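Local coordinates for protein extracellular ligand-binding receptor (Desulfitobacterium hafniense, PDB 4Q6B) that binds leucine in the cleft between its two lobes and probably delivers amino acids to an ABC transporter as its extracellular substrate-binding component, at residues I173-N178 and Y190-A195; Q140-M145 and E224-A229; N178-L183 and L215-S220; V342-K345 and R350-Y353. All coordinates share one frame; numbering follows the deposited sequence.

Contact 1: residues I173-N178 and Y190-A195. With CA (calcium ion), chain E.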
loop_
_atom_site.group_PDB
_atom_site.type_symbol
_atom_site.label_atom_id
_atom_site.label_comp_id
_atom_site.label_asym_id
_atom_site.label_seq_id
_atom_site.Cartn_x
_atom_site.Cartn_y
_atom_site.Cartn_z
ATOM N N ILE A 173 -8.409 1.724 -24.399
ATOM C CA ILE A 173 -6.966 1.765 -24.316
ATOM C C ILE A 173 -6.446 1.745 -25.746
ATOM O O ILE A 173 -6.532 0.722 -26.427
ATOM C CB ILE A 173 -6.399 0.579 -23.512
ATOM C CG1 ILE A 173 -6.959 0.587 -22.069
ATOM C CG2 ILE A 173 -4.858 0.618 -23.500
ATOM C CD1 ILE A 173 -6.689 1.930 -21.289
ATOM N N VAL A 174 -5.923 2.876 -26.217
ATOM C CA VAL A 174 -5.526 2.975 -27.614
ATOM C C VAL A 174 -4.096 2.468 -27.857
ATOM O O VAL A 174 -3.733 2.171 -28.983
ATOM C CB VAL A 174 -5.688 4.419 -28.161
ATOM C CG1 VAL A 174 -7.153 4.865 -28.052
ATOM C CG2 VAL A 174 -4.737 5.388 -27.437
ATOM N N ASP A 175 -3.286 2.364 -26.801
ATOM C CA ASP A 175 -1.966 1.748 -26.970
ATOM C C ASP A 175 -1.464 1.317 -25.607
ATOM O O ASP A 175 -1.759 1.947 -24.616
ATOM C CB ASP A 175 -0.971 2.732 -27.606
ATOM C CG ASP A 175 0.348 2.070 -28.041
ATOM O OD1 ASP A 175 0.384 0.832 -28.329
ATOM O OD2 ASP A 175 1.362 2.824 -28.143
ATOM N N ARG A 176 -0.724 0.223 -25.557
ATOM C CA ARG A 176 0.003 -0.129 -24.344
ATOM C C ARG A 176 1.438 -0.387 -24.784
ATOM O O ARG A 176 1.702 -0.819 -25.946
ATOM C CB ARG A 176 -0.620 -1.362 -23.638
ATOM C CG ARG A 176 -0.323 -2.666 -24.327
ATOM C CD ARG A 176 -0.496 -3.836 -23.365
ATOM N NE ARG A 176 -1.775 -3.792 -22.664
ATOM C CZ ARG A 176 -2.059 -4.535 -21.592
ATOM N NH1 ARG A 176 -3.252 -4.444 -21.006
ATOM N NH2 ARG A 176 -1.148 -5.363 -21.100
ATOM N N PHE A 177 2.397 -0.031 -23.932
ATOM C CA PHE A 177 3.826 -0.184 -24.278
ATOM C C PHE A 177 4.658 -0.375 -23.016
ATOM O O PHE A 177 4.222 0.000 -21.914
ATOM C CB PHE A 177 4.352 0.993 -25.124
ATOM C CG PHE A 177 4.548 2.298 -24.344
ATOM C CD1 PHE A 177 3.465 2.982 -23.777
ATOM C CD2 PHE A 177 5.830 2.847 -24.174
ATOM C CE1 PHE A 177 3.651 4.205 -23.083
ATOM C CE2 PHE A 177 6.014 4.070 -23.479
ATOM C CZ PHE A 177 4.925 4.732 -22.916
ATOM N N ASN A 178 5.834 -0.988 -23.160
ATOM C CA ASN A 178 6.664 -1.274 -21.987
ATOM C C ASN A 178 8.126 -0.861 -22.107
ATOM O O ASN A 178 8.938 -1.061 -21.175
ATOM C CB ASN A 178 6.558 -2.738 -21.635
ATOM C CG ASN A 178 7.087 -3.644 -22.741
ATOM O OD1 ASN A 178 6.316 -4.287 -23.446
ATOM N ND2 ASN A 178 8.395 -3.704 -22.885
ATOM N N TYR A 190 4.471 9.563 -29.182
ATOM C CA TYR A 190 3.532 10.658 -28.870
ATOM C C TYR A 190 2.807 11.120 -30.146
ATOM O O TYR A 190 1.593 11.429 -30.107
ATOM C CB TYR A 190 4.305 11.818 -28.238
ATOM C CG TYR A 190 3.495 13.004 -27.764
ATOM C CD1 TYR A 190 2.202 12.854 -27.275
ATOM C CD2 TYR A 190 4.045 14.284 -27.793
ATOM C CE1 TYR A 190 1.481 13.958 -26.798
ATOM C CE2 TYR A 190 3.314 15.401 -27.336
ATOM C CZ TYR A 190 2.051 15.215 -26.847
ATOM O OH TYR A 190 1.354 16.313 -26.405
ATOM N N ASP A 191 3.520 11.147 -31.267
ATOM C CA ASP A 191 2.856 11.412 -32.544
ATOM C C ASP A 191 1.750 10.397 -32.894
ATOM O O ASP A 191 0.634 10.776 -33.347
ATOM C CB ASP A 191 3.874 11.539 -33.665
ATOM C CG ASP A 191 4.568 12.894 -33.674
ATOM O OD1 ASP A 191 4.007 13.862 -33.125
ATOM O OD2 ASP A 191 5.672 12.993 -34.262
ATOM N N LYS A 192 2.024 9.122 -32.632
ATOM C CA LYS A 192 1.042 8.083 -32.881
ATOM C C LYS A 192 -0.123 8.230 -31.919
ATOM O O LYS A 192 -1.285 8.164 -32.331
ATOM C CB LYS A 192 1.677 6.705 -32.741
ATOM C CG LYS A 192 0.677 5.585 -32.887
ATOM C CD LYS A 192 1.353 4.237 -32.853
ATOM C CE LYS A 192 1.852 3.908 -31.462
ATOM N NZ LYS A 192 1.745 2.431 -31.228
ATOM N N TRP A 193 0.177 8.438 -30.639
ATOM C CA TRP A 193 -0.870 8.662 -29.647
ATOM C C TRP A 193 -1.764 9.880 -29.961
ATOM O O TRP A 193 -2.982 9.856 -29.743
ATOM C CB TRP A 193 -0.232 8.832 -28.272
ATOM C CG TRP A 193 0.575 7.665 -27.829
ATOM C CD1 TRP A 193 0.476 6.369 -28.266
ATOM C CD2 TRP A 193 1.626 7.686 -26.854
ATOM N NE1 TRP A 193 1.402 5.589 -27.608
ATOM C CE2 TRP A 193 2.091 6.370 -26.714
ATOM C CE3 TRP A 193 2.192 8.695 -26.059
ATOM C CZ2 TRP A 193 3.131 6.035 -25.833
ATOM C CZ3 TRP A 193 3.221 8.360 -25.167
ATOM C CH2 TRP A 193 3.697 7.058 -25.086
ATOM N N GLN A 194 -1.175 10.948 -30.480
ATOM C CA GLN A 194 -2.009 12.093 -30.862
ATOM C C GLN A 194 -2.980 11.697 -31.974
ATOM O O GLN A 194 -4.138 12.111 -31.967
ATOM C CB GLN A 194 -1.145 13.282 -31.288
ATOM C CG GLN A 194 -0.402 13.895 -30.102
ATOM C CD GLN A 194 0.617 14.926 -30.539
ATOM O OE1 GLN A 194 1.777 14.891 -30.124
ATOM N NE2 GLN A 194 0.196 15.839 -31.400
ATOM N N ALA A 195 -2.512 10.887 -32.919
ATOM C CA ALA A 195 -3.353 10.478 -34.035
ATOM C C ALA A 195 -4.522 9.597 -33.542
ATOM O O ALA A 195 -5.597 9.564 -34.164
ATOM C CB ALA A 195 -2.499 9.756 -35.110
HETATM CA CA CA E . 1.883 -1.086 -28.260
HETATM O O HOH W 1 3.348 0.740 -28.644
HETATM O O HOH W 2 -0.405 -1.807 -27.883
HETATM O O HOH W 3 4.421 -2.232 -28.129
HETATM O O HOH W 4 2.115 -3.286 -27.824
HETATM O O HOH W 5 1.365 -1.066 -30.348
#

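Contact 2: residues Q140-M145 and E224-A229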
loop_
_atom_site.group_PDB
_atom_site.type_symbol
_atom_site.label_atom_id
_atom_site.label_comp_id
_atom_site.label_asym_id
_atom_site.label_seq_id
_atom_site.Cartn_x
_atom_site.Cartn_y
_atom_site.Cartn_z
ATOM N N GLN A 140 -14.060 12.423 -15.097
ATOM C CA GLN A 140 -13.282 13.572 -15.565
ATOM C C GLN A 140 -13.257 13.717 -17.088
ATOM O O GLN A 140 -12.721 14.679 -17.617
ATOM C CB GLN A 140 -11.872 13.571 -14.966
ATOM C CG GLN A 140 -11.880 13.716 -13.467
ATOM C CD GLN A 140 -12.371 15.084 -13.053
ATOM O OE1 GLN A 140 -11.748 16.094 -13.386
ATOM N NE2 GLN A 140 -13.503 15.136 -12.359
ATOM N N GLY A 141 -13.848 12.784 -17.810
ATOM C CA GLY A 141 -13.974 12.976 -19.258
ATOM C C GLY A 141 -12.904 12.238 -20.065
ATOM O O GLY A 141 -12.769 12.490 -21.267
ATOM N N HIS A 142 -12.155 11.340 -19.443
ATOM C CA HIS A 142 -11.234 10.533 -20.219
ATOM C C HIS A 142 -11.963 9.506 -21.053
ATOM O O HIS A 142 -12.910 8.899 -20.592
ATOM C CB HIS A 142 -10.208 9.873 -19.323
ATOM C CG HIS A 142 -9.260 10.850 -18.724
ATOM N ND1 HIS A 142 -8.059 11.169 -19.310
ATOM C CD2 HIS A 142 -9.365 11.630 -17.628
ATOM C CE1 HIS A 142 -7.453 12.086 -18.583
ATOM N NE2 HIS A 142 -8.219 12.375 -17.550
ATOM N N GLU A 143 -11.507 9.331 -22.288
ATOM C CA GLU A 143 -12.104 8.352 -23.196
ATOM C C GLU A 143 -11.112 7.436 -23.900
ATOM O O GLU A 143 -11.480 6.328 -24.304
ATOM C CB GLU A 143 -12.936 9.058 -24.283
ATOM C CG GLU A 143 -13.988 9.995 -23.699
ATOM C CD GLU A 143 -15.111 10.333 -24.657
ATOM O OE1 GLU A 143 -14.996 10.041 -25.854
ATOM O OE2 GLU A 143 -16.119 10.891 -24.184
ATOM N N ARG A 144 -9.895 7.938 -24.173
ATOM C CA ARG A 144 -8.889 7.215 -24.974
ATOM C C ARG A 144 -7.546 7.335 -24.248
ATOM O O ARG A 144 -6.997 8.419 -24.169
ATOM C CB ARG A 144 -8.771 7.830 -26.372
ATOM C CG ARG A 144 -10.102 7.931 -27.136
ATOM C CD ARG A 144 -9.971 8.004 -28.674
ATOM N NE ARG A 144 -10.529 6.752 -29.198
ATOM C CZ ARG A 144 -10.018 5.997 -30.168
ATOM N NH1 ARG A 144 -8.919 6.360 -30.830
ATOM N NH2 ARG A 144 -10.635 4.867 -30.493
HETATM N N MSE A 145 -7.032 6.247 -23.676
HETATM C CA MSE A 145 -5.849 6.374 -22.826
HETATM C C MSE A 145 -4.741 5.411 -23.277
HETATM O O MSE A 145 -4.976 4.427 -24.012
HETATM C CB MSE A 145 -6.213 6.130 -21.349
HETATM C CG MSE A 145 -7.074 7.271 -20.754
HETATM SE SE MSE A 145 -7.359 6.977 -18.896
HETATM C CE MSE A 145 -5.508 7.241 -18.260
ATOM N N GLU A 224 1.493 16.505 -23.011
ATOM C CA GLU A 224 0.656 17.483 -22.319
ATOM C C GLU A 224 -0.407 16.820 -21.424
ATOM O O GLU A 224 -0.888 17.415 -20.443
ATOM C CB GLU A 224 0.003 18.409 -23.370
ATOM C CG GLU A 224 -0.703 19.631 -22.807
ATOM C CD GLU A 224 0.273 20.746 -22.450
ATOM O OE1 GLU A 224 0.307 21.148 -21.255
ATOM O OE2 GLU A 224 1.011 21.208 -23.360
ATOM N N VAL A 225 -0.752 15.574 -21.748
ATOM C CA VAL A 225 -1.930 14.945 -21.167
ATOM C C VAL A 225 -1.733 14.510 -19.721
ATOM O O VAL A 225 -0.591 14.355 -19.282
ATOM C CB VAL A 225 -2.333 13.720 -21.984
ATOM C CG1 VAL A 225 -2.535 14.161 -23.464
ATOM C CG2 VAL A 225 -1.256 12.642 -21.901
ATOM N N PRO A 226 -2.841 14.361 -18.964
ATOM C CA PRO A 226 -2.678 13.938 -17.567
ATOM C C PRO A 226 -1.966 12.614 -17.410
ATOM O O PRO A 226 -2.174 11.700 -18.210
ATOM C CB PRO A 226 -4.118 13.757 -17.098
ATOM C CG PRO A 226 -4.868 14.858 -17.841
ATOM C CD PRO A 226 -4.214 14.853 -19.228
ATOM N N LEU A 227 -1.135 12.512 -16.364
ATOM C CA LEU A 227 -0.424 11.278 -16.034
ATOM C C LEU A 227 -1.031 10.750 -14.730
ATOM O O LEU A 227 -1.333 11.537 -13.809
ATOM C CB LEU A 227 1.089 11.525 -15.852
ATOM C CG LEU A 227 1.793 12.266 -17.000
ATOM C CD1 LEU A 227 3.277 12.319 -16.719
ATOM C CD2 LEU A 227 1.547 11.528 -18.320
ATOM N N ILE A 228 -1.235 9.436 -14.691
ATOM C CA ILE A 228 -1.876 8.775 -13.542
ATOM C C ILE A 228 -1.040 7.581 -13.150
ATOM O O ILE A 228 -0.517 6.859 -14.026
ATOM C CB ILE A 228 -3.320 8.303 -13.928
ATOM C CG1 ILE A 228 -4.182 9.497 -14.332
ATOM C CG2 ILE A 228 -3.990 7.582 -12.744
ATOM C CD1 ILE A 228 -4.392 9.642 -15.821
ATOM N N ALA A 229 -0.895 7.347 -11.840
ATOM C CA ALA A 229 -0.076 6.228 -11.357
ATOM C C ALA A 229 -0.641 5.671 -10.048
ATOM O O ALA A 229 -1.544 6.263 -9.440
ATOM C CB ALA A 229 1.367 6.682 -11.170
#

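Contact 3: residues N178-L183 and L215-S220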
loop_
_atom_site.group_PDB
_atom_site.type_symbol
_atom_site.label_atom_id
_atom_site.label_comp_id
_atom_site.label_asym_id
_atom_site.label_seq_id
_atom_site.Cartn_x
_atom_site.Cartn_y
_atom_site.Cartn_z
ATOM N N ASN A 178 5.834 -0.988 -23.160
ATOM C CA ASN A 178 6.664 -1.274 -21.987
ATOM C C ASN A 178 8.126 -0.861 -22.107
ATOM O O ASN A 178 8.938 -1.061 -21.175
ATOM C CB ASN A 178 6.558 -2.738 -21.635
ATOM C CG ASN A 178 7.087 -3.644 -22.741
ATOM O OD1 ASN A 178 6.316 -4.287 -23.446
ATOM N ND2 ASN A 178 8.395 -3.704 -22.885
ATOM N N TYR A 179 8.478 -0.301 -23.263
ATOM C CA TYR A 179 9.853 0.121 -23.502
ATOM C C TYR A 179 9.900 1.221 -24.544
ATOM O O TYR A 179 9.167 1.151 -25.533
ATOM C CB TYR A 179 10.706 -1.048 -23.991
ATOM C CG TYR A 179 12.177 -0.701 -24.183
ATOM C CD1 TYR A 179 13.003 -0.531 -23.090
ATOM C CD2 TYR A 179 12.746 -0.539 -25.461
ATOM C CE1 TYR A 179 14.335 -0.211 -23.226
ATOM C CE2 TYR A 179 14.088 -0.218 -25.602
ATOM C CZ TYR A 179 14.871 -0.045 -24.492
ATOM O OH TYR A 179 16.200 0.256 -24.608
ATOM N N TYR A 180 10.788 2.199 -24.332
ATOM C CA TYR A 180 11.215 3.121 -25.388
ATOM C C TYR A 180 12.721 3.330 -25.248
ATOM O O TYR A 180 13.222 3.366 -24.121
ATOM C CB TYR A 180 10.439 4.455 -25.308
ATOM C CG TYR A 180 10.632 5.221 -24.027
ATOM C CD1 TYR A 180 9.949 4.876 -22.870
ATOM C CD2 TYR A 180 11.488 6.297 -23.976
ATOM C CE1 TYR A 180 10.140 5.581 -21.702
ATOM C CE2 TYR A 180 11.690 6.997 -22.811
ATOM C CZ TYR A 180 11.024 6.629 -21.686
ATOM O OH TYR A 180 11.256 7.335 -20.544
ATOM N N GLY A 181 13.440 3.446 -26.369
ATOM C CA GLY A 181 14.890 3.490 -26.337
ATOM C C GLY A 181 15.540 4.839 -26.093
ATOM O O GLY A 181 16.661 4.895 -25.584
ATOM N N ASN A 182 14.883 5.921 -26.509
ATOM C CA ASN A 182 15.446 7.269 -26.373
ATOM C C ASN A 182 14.332 8.285 -26.549
ATOM O O ASN A 182 13.178 7.909 -26.781
ATOM C CB ASN A 182 16.668 7.556 -27.290
ATOM C CG ASN A 182 16.365 7.414 -28.764
ATOM O OD1 ASN A 182 15.205 7.274 -29.179
ATOM N ND2 ASN A 182 17.419 7.455 -29.577
ATOM N N LEU A 183 14.645 9.562 -26.410
ATOM C CA LEU A 183 13.593 10.579 -26.446
ATOM C C LEU A 183 12.958 10.726 -27.846
ATOM O O LEU A 183 11.754 10.956 -27.969
ATOM C CB LEU A 183 14.144 11.920 -25.965
ATOM C CG LEU A 183 14.332 12.078 -24.460
ATOM C CD1 LEU A 183 14.856 13.494 -24.146
ATOM C CD2 LEU A 183 13.010 11.827 -23.754
ATOM N N LEU A 215 8.406 9.991 -16.362
ATOM C CA LEU A 215 7.785 11.272 -16.029
ATOM C C LEU A 215 8.654 12.422 -16.538
ATOM O O LEU A 215 8.192 13.339 -17.251
ATOM C CB LEU A 215 7.627 11.326 -14.512
ATOM C CG LEU A 215 7.016 12.514 -13.795
ATOM C CD1 LEU A 215 5.646 12.744 -14.329
ATOM C CD2 LEU A 215 6.933 12.171 -12.315
ATOM N N VAL A 216 9.938 12.344 -16.220
ATOM C CA VAL A 216 10.896 13.344 -16.647
ATOM C C VAL A 216 11.012 13.368 -18.172
ATOM O O VAL A 216 11.037 14.450 -18.794
ATOM C CB VAL A 216 12.266 13.065 -16.005
ATOM C CG1 VAL A 216 13.340 13.906 -16.627
ATOM C CG2 VAL A 216 12.165 13.338 -14.498
ATOM N N ASP A 217 11.087 12.182 -18.781
ATOM C CA ASP A 217 11.225 12.131 -20.236
ATOM C C ASP A 217 9.962 12.690 -20.933
ATOM O O ASP A 217 10.086 13.377 -21.958
ATOM C CB ASP A 217 11.480 10.708 -20.740
ATOM C CG ASP A 217 12.873 10.215 -20.438
ATOM O OD1 ASP A 217 13.762 11.029 -20.128
ATOM O OD2 ASP A 217 13.083 8.991 -20.520
ATOM N N ALA A 218 8.791 12.343 -20.402
ATOM C CA ALA A 218 7.502 12.847 -20.897
ATOM C C ALA A 218 7.508 14.376 -20.878
ATOM O O ALA A 218 7.064 15.031 -21.838
ATOM C CB ALA A 218 6.335 12.299 -20.045
ATOM N N LYS A 219 8.024 14.964 -19.805
ATOM C CA LYS A 219 8.063 16.436 -19.769
ATOM C C LYS A 219 9.038 17.003 -20.781
ATOM O O LYS A 219 8.793 18.052 -21.373
ATOM C CB LYS A 219 8.301 16.986 -18.350
ATOM C CG LYS A 219 7.281 16.493 -17.281
ATOM C CD LYS A 219 5.799 16.849 -17.550
ATOM C CE LYS A 219 4.869 16.187 -16.507
ATOM N NZ LYS A 219 3.384 16.416 -16.659
ATOM N N SER A 220 10.144 16.308 -21.011
ATOM C CA SER A 220 11.121 16.753 -22.011
ATOM C C SER A 220 10.551 16.787 -23.418
ATOM O O SER A 220 10.843 17.693 -24.192
ATOM C CB SER A 220 12.354 15.838 -22.010
ATOM O OG SER A 220 13.021 15.900 -20.761
#

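Contact 4: residues V342-K345 and R350-Y353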
loop_
_atom_site.group_PDB
_atom_site.type_symbol
_atom_site.label_atom_id
_atom_site.label_comp_id
_atom_site.label_asym_id
_atom_site.label_seq_id
_atom_site.Cartn_x
_atom_site.Cartn_y
_atom_site.Cartn_z
ATOM N N VAL A 342 -7.487 6.610 -1.542
ATOM C CA VAL A 342 -7.491 8.082 -1.541
ATOM C C VAL A 342 -6.762 8.539 -2.799
ATOM O O VAL A 342 -5.631 8.081 -3.062
ATOM C CB VAL A 342 -6.731 8.582 -0.292
ATOM C CG1 VAL A 342 -6.553 10.135 -0.290
ATOM C CG2 VAL A 342 -7.442 8.147 0.993
ATOM N N LEU A 343 -7.413 9.353 -3.606
ATOM C CA LEU A 343 -6.786 9.886 -4.822
ATOM C C LEU A 343 -6.096 11.206 -4.465
ATOM O O LEU A 343 -6.656 12.079 -3.769
ATOM C CB LEU A 343 -7.814 10.091 -5.922
ATOM C CG LEU A 343 -8.618 8.841 -6.305
ATOM C CD1 LEU A 343 -9.401 9.091 -7.602
ATOM C CD2 LEU A 343 -7.703 7.672 -6.515
ATOM N N LYS A 344 -4.866 11.347 -4.943
ATOM C CA LYS A 344 -4.004 12.464 -4.534
ATOM C C LYS A 344 -3.442 13.095 -5.769
ATOM O O LYS A 344 -2.921 12.382 -6.609
ATOM C CB LYS A 344 -2.845 11.895 -3.706
ATOM C CG LYS A 344 -3.310 11.111 -2.470
ATOM C CD LYS A 344 -2.183 10.799 -1.505
ATOM C CE LYS A 344 -2.748 9.962 -0.354
ATOM N NZ LYS A 344 -1.722 9.609 0.641
ATOM N N LYS A 345 -3.550 14.414 -5.897
ATOM C CA LYS A 345 -3.071 15.126 -7.081
ATOM C C LYS A 345 -1.984 16.140 -6.687
ATOM O O LYS A 345 -2.179 16.960 -5.778
ATOM C CB LYS A 345 -4.228 15.815 -7.796
ATOM C CG LYS A 345 -3.895 16.343 -9.196
ATOM C CD LYS A 345 -5.169 16.812 -9.863
ATOM C CE LYS A 345 -4.949 17.213 -11.305
ATOM N NZ LYS A 345 -4.576 16.034 -12.135
ATOM N N ARG A 350 2.890 19.552 -3.547
ATOM C CA ARG A 350 2.087 18.981 -2.470
ATOM C C ARG A 350 0.916 18.206 -3.063
ATOM O O ARG A 350 0.377 18.616 -4.095
ATOM C CB ARG A 350 1.572 20.104 -1.548
ATOM C CG ARG A 350 2.682 21.039 -1.017
ATOM C CD ARG A 350 2.161 22.116 -0.049
ATOM N NE ARG A 350 3.171 23.129 0.277
ATOM C CZ ARG A 350 3.521 24.121 -0.538
ATOM N NH1 ARG A 350 2.958 24.208 -1.736
ATOM N NH2 ARG A 350 4.437 25.024 -0.175
ATOM N N PHE A 351 0.512 17.125 -2.401
ATOM C CA PHE A 351 -0.709 16.418 -2.779
ATOM C C PHE A 351 -1.928 17.200 -2.278
ATOM O O PHE A 351 -1.972 17.634 -1.115
ATOM C CB PHE A 351 -0.748 15.002 -2.201
ATOM C CG PHE A 351 0.056 13.987 -2.978
ATOM C CD1 PHE A 351 0.046 13.989 -4.367
ATOM C CD2 PHE A 351 0.793 13.006 -2.310
ATOM C CE1 PHE A 351 0.777 13.051 -5.088
ATOM C CE2 PHE A 351 1.532 12.056 -3.025
ATOM C CZ PHE A 351 1.523 12.085 -4.416
ATOM N N GLU A 352 -2.891 17.419 -3.170
ATOM C CA GLU A 352 -4.240 17.786 -2.749
ATOM C C GLU A 352 -5.113 16.533 -2.757
ATOM O O GLU A 352 -4.837 15.547 -3.466
ATOM C CB GLU A 352 -4.828 18.877 -3.622
ATOM C CG GLU A 352 -5.485 18.414 -4.906
ATOM C CD GLU A 352 -6.216 19.567 -5.621
ATOM O OE1 GLU A 352 -5.674 20.112 -6.618
ATOM O OE2 GLU A 352 -7.336 19.930 -5.182
ATOM N N TYR A 353 -6.160 16.540 -1.953
ATOM C CA TYR A 353 -6.873 15.289 -1.712
ATOM C C TYR A 353 -8.258 15.340 -2.299
ATOM O O TYR A 353 -9.080 16.168 -1.902
ATOM C CB TYR A 353 -6.914 14.964 -0.206
ATOM C CG TYR A 353 -5.541 14.807 0.344
ATOM C CD1 TYR A 353 -4.866 13.616 0.186
ATOM C CD2 TYR A 353 -4.877 15.878 0.935
ATOM C CE1 TYR A 353 -3.593 13.461 0.641
ATOM C CE2 TYR A 353 -3.584 15.734 1.418
ATOM C CZ TYR A 353 -2.945 14.537 1.231
ATOM O OH TYR A 353 -1.669 14.369 1.682
HETATM O O HOH W 6 -0.725 11.810 2.354
#

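Contact 1: residues I173-N178 and Y190-A195
Asp175 OD2 takes two donors from residues 190-195 of helix 183-195. The indole of Trp193 gives a nearly straight bond, NE1 to OD2 at 2.8 Å with an N-H...O angle of 165°; the oxygen lies in the indole plane and offers its anti lone pair. A chi1 of -170°, with CG anti to the backbone N, carries the Asp175 carboxylate to the helix. Lys192 adds a salt bridge, its NZ 3.1 Å from the same OD2, though as a hydrogen bond this is weak. OD1 binds a calcium ion at 2.4 Å, and Arg176 O completes the protein share at 2.3 Å. Five waters make up the rest of the modelled shell, water 3 at a longer distance; water 1 also donates to Asp175 OD2. With OD1 on the metal and OD2 on the indole, Trp193 is a second-shell group that probably helps orient the carboxylate.

The apolar part is an oblique aromatic pair: Trp193 CZ2 sits over one face of Phe177, 3.3 Å from CE1. An alanine at Trp193 would probably leave Asp175 OD2 without the indole N-H, uncover that Phe177 face and fix the carboxylate's rotation less firmly.

Strand 172-177 edges its sheet beside strand 144-149, whose Tyr148 stacks on Phe177, while residues 190-195 run nearly antiparallel to the strand, packed over it.

Contact 2: residues Q140-M145 and E224-A229
Met145 and Ile228 meet through their terminal methyls, the selenomethionine CE lying 3.6 Å from Ile228 CD1. The two side chains cross at about a right angle, and only CE and CD1 come close. Met145 is extended at chi2 and bends only at the last torsion (chi3 68°), which brings the CE methyl close to Ile228. Both residues are buried, and Leu137 of helix 126-139 packs on both of them, with Leu133 of the same helix added on Ile228.

These contacts belong to the second lobe of a periplasmic binding protein, an alpha/beta domain in which a mixed, largely parallel sheet is flanked by helices. Strand 200-204 runs between strands 144-149 and 227-229, and the two segments therefore reach each other with side chains from one face of the sheet rather than through backbone pairing. Gly141 ends helix 126-139 in a Schellman motif, its positive phi of 99° turning the chain toward the strand that follows.

In the loops leading into the two strands, the other touch is a van der Waals one, between the edge of an imidazole and a proline ring. Pro226 CG approaches the His142 imidazole at its edge, close to the ring plane, 3.9 Å from CE1; Pro226 CB is 4.0 Å from that same carbon. The ring's ND1 hydrogen-bonds to Asp199 OD2. Asp199 OD1 meanwhile accepts from the backbone N atoms of Glu143 and Arg144, so one carboxylate holds both the histidine ring and the start of strand 144-149.

Contact 3: residues N178-L183 and L215-S220
Tyr180 reaches from the loop after strand 172-177 to Asp217 on helix 207-221, joining a strand-to-helix connection of the alpha/beta lobe to the helix beside it. Its OH donates to Asp217 OD2 in a very short hydrogen bond of 2.5 Å. That oxygen lies at the edge of the phenol, near its plane, only 3.3 Å from CE2, while the carboxylate plane stands 83° from the ring. A chi1 of 61° holds CG between the backbone N and the carbonyl carbon and directs the ring to the helix, with Leu186, Leu189 and Phe214 packed around it. A phenylalanine in place of Tyr180 would probably leave Asp217 OD2 without its phenolic donor and the carboxylate freer to turn.

Farther on, Asn182 is the N-cap of helix 183-195, its OD1 accepting from Asp185 N.

Leu183, in the first turn of that helix, spreads its two methyls along helix 207-221. CD2 lies 3.6 Å from Asp217 CB, and CD1 reaches Ser220 CB at 4.0 Å. The Ser220 hydroxyl turns back to its own helix, where OG and N approach Val216 O from opposite faces of the carbonyl plane, the OG bond measuring 3.1 Å.

Contact 4: residues V342-K345 and R350-Y353
Lys345 and Glu352 form the hydrogen-bonded pair between strands 341-347 and 350-353, each giving its N-H and taking the other's. Glu352 N to Lys345 O is the shorter bond, 2.7 Å and nearly straight at 171°, its donor tilted out of the carbonyl plane. In the return bond, Lys345 N to Glu352 O at 3.0 Å, the donor lies in the plane of the Glu352 carbonyl. Both oxygens also receive a CA-H contact: Lys344 CA stands 3.4 Å from Glu352 O, and Phe351 CA approaches Lys345 O equally closely.

Lys344 and Tyr353 are the neighbouring non-hydrogen-bonded pair. The Lys344 chain, extended beyond CG, runs past both aromatic residues: its CB makes a CH-pi contact over one face of Phe351, 3.8 Å from the ring centroid, while CD comes within 3.7 Å of Tyr353 CE1. Val342 CG1 meets the edge of the tyrosine ring at CD1. At the end of this buried chain, Lys344 NZ has several acceptors. It forms a salt bridge with Asp234 and donates to the carbonyl oxygens of Phe257 and Phe258, and it also donates to water 6 at 3.0 Å. That water is hydrogen-bonded to Tyr353 OH as well, 2.8 Å away, bridging the two ends.

On the other face of the sheet, Lys345 NZ hydrogen-bonds to Gly251 O, and its charge lies well apart from the Glu352 carboxylate. The whole is a beta hairpin, antiparallel and strongly twisted, with strand 350-353 at the edge of the second lobe's mixed sheet.

Following the chain, strand 144-149 comes first, and contact 2 closes the widest loop here when residues 224-229 return to it. Contacts 1 and 3 both fall within that span. Contact 1 brings helix 183-195 back onto strand 172-177; before it closes, contact 3 has opened at the shared Asn178, so the two cross, and contact 3 closes later on helix 207-221. Val174 N probably hydrogen-bonds to Met145 O, linking contacts 1 and 2 through adjacent strands, while Leu227 packs on Leu215 between contacts 2 and 3. Contact 4 follows in series near the C terminus, a short hairpin whose strand 350-353 forms the edge opposite strand 172-177.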